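PDB 5N9X: adenylation domain from Streptomyces sp., which belongs to the ANL superfamily of AMP-binding enzymes and binds ATP and threonine. Local coordinates for residues 45-49 and 221-226. Sequence-based numbering, arbitrary orientation.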
# COMPACT_ATOMS: atom_id res chain seq x y z
N SER A 45 -12.14 -10.93 -21.49
CA SER A 45 -11.30 -12.11 -21.56
C SER A 45 -9.82 -11.76 -21.63
O SER A 45 -9.44 -10.72 -22.19
CB SER A 45 -11.68 -12.95 -22.78
OG SER A 45 -11.05 -12.45 -23.94
N TYR A 46 -8.99 -12.63 -21.06
CA TYR A 46 -7.55 -12.54 -21.18
C TYR A 46 -7.13 -12.32 -22.64
O TYR A 46 -6.45 -11.35 -22.94
CB TYR A 46 -6.89 -13.79 -20.62
CG TYR A 46 -6.58 -13.69 -19.14
CD1 TYR A 46 -5.36 -13.16 -18.71
CD2 TYR A 46 -7.49 -14.12 -18.19
CE1 TYR A 46 -5.08 -13.07 -17.36
CE2 TYR A 46 -7.23 -14.03 -16.85
CZ TYR A 46 -6.02 -13.51 -16.43
OH TYR A 46 -5.75 -13.42 -15.08
N GLY A 47 -7.57 -13.21 -23.52
CA GLY A 47 -7.34 -13.07 -24.96
C GLY A 47 -7.58 -11.69 -25.54
O GLY A 47 -6.75 -11.18 -26.31
N LEU A 48 -8.71 -11.06 -25.19
CA LEU A 48 -9.04 -9.74 -25.75
C LEU A 48 -8.25 -8.61 -25.08
O LEU A 48 -7.83 -7.66 -25.75
CB LEU A 48 -10.55 -9.49 -25.69
CG LEU A 48 -11.03 -8.07 -26.07
CD1 LEU A 48 -10.93 -7.77 -27.58
CD2 LEU A 48 -12.48 -7.83 -25.56
N LEU A 49 -8.06 -8.70 -23.77
CA LEU A 49 -7.16 -7.78 -23.06
C LEU A 49 -5.75 -7.83 -23.68
O LEU A 49 -5.14 -6.79 -23.93
CB LEU A 49 -7.12 -8.11 -21.56
CG LEU A 49 -6.31 -7.18 -20.64
CD1 LEU A 49 -6.53 -5.67 -20.97
CD2 LEU A 49 -6.54 -7.45 -19.16
N ALA A 221 -4.00 -11.37 -9.72
CA ALA A 221 -4.99 -11.88 -10.67
C ALA A 221 -4.42 -12.21 -12.04
O ALA A 221 -4.58 -13.33 -12.54
CB ALA A 221 -6.11 -10.88 -10.82
N LEU A 222 -3.79 -11.24 -12.67
CA LEU A 222 -3.41 -11.34 -14.07
C LEU A 222 -2.24 -12.30 -14.34
O LEU A 222 -2.04 -12.73 -15.49
CB LEU A 222 -3.08 -9.94 -14.60
CG LEU A 222 -4.21 -8.93 -14.86
CD1 LEU A 222 -3.68 -7.78 -15.71
CD2 LEU A 222 -5.47 -9.57 -15.49
N SER A 223 -1.46 -12.63 -13.31
CA SER A 223 -0.36 -13.59 -13.45
C SER A 223 -0.79 -15.06 -13.36
O SER A 223 -0.01 -15.97 -13.68
CB SER A 223 0.71 -13.32 -12.39
OG SER A 223 0.40 -13.98 -11.17
N THR A 224 -2.01 -15.30 -12.92
CA THR A 224 -2.43 -16.68 -12.66
C THR A 224 -3.63 -17.12 -13.48
O THR A 224 -4.04 -18.27 -13.39
CB THR A 224 -2.78 -16.89 -11.18
OG1 THR A 224 -3.86 -16.01 -10.84
CG2 THR A 224 -1.57 -16.59 -10.31
N GLY A 225 -4.20 -16.21 -14.26
CA GLY A 225 -5.40 -16.52 -15.01
C GLY A 225 -6.67 -16.20 -14.23
O GLY A 225 -7.79 -16.37 -14.74
N ALA A 226 -6.49 -15.74 -13.00
CA ALA A 226 -7.60 -15.41 -12.13
C ALA A 226 -8.33 -14.17 -12.64
O ALA A 226 -7.89 -13.49 -13.56
CB ALA A 226 -7.13 -15.19 -10.69
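Tyr46 reaches from the first turn of helix 46-62 into the turn that follows helix 213-222, and its hydroxyl carries the polar part of the contact. Tyr46 OH donates to Ala226 O at 2.6 Å; the C=O...O angle of 138°, with the donor in the carbonyl plane, identifies a lone pair of that oxygen as the acceptor. Ala221 O is also near, 2.8 Å from Tyr46 OH, but the angle is too poor for a hydrogen bond. The ring packs closely between two carbonyl oxygens: Tyr46 CE2 lies 3.2 Å from Gly225 O, while Tyr46 CE1 is 3.6 Å from Leu222 O, which sits at the ring edge, near its plane. Gly225, with a positive phi of 90°, lets the chain reverse close to the phenol, and Tyr46 CZ comes within 3.4 Å of Gly225 CA. Gly225 O also accepts a hydrogen bond from Arg34 NE.

Packing is looser where the leucines meet. Leu222 turns its CG anti to its carbonyl carbon (chi1 -73°), and Leu222 CD2 approaches Tyr46 CE1 at 4.0 Å. Leu49 CD2 stands 4.4 Å from the same methyl, Leu222 CD2, a marginal apolar touch; Ala36 of strand 35-39 contacts Tyr46, Leu49 and Leu222 alike. All the touching residues are buried, and the partly exposed positions lie beyond them, among them Ser45, whose OG accepts from Leu48 N as the N-cap of helix 46-62. The contact thus joins the capped N-terminus of helix 46-62 to the turn between helix 213-222 and strand 227-230, beside the mixed sheet containing strands 42-45, 35-39 and 227-230, in the AMP-binding domain of an ANL-family adenylation enzyme.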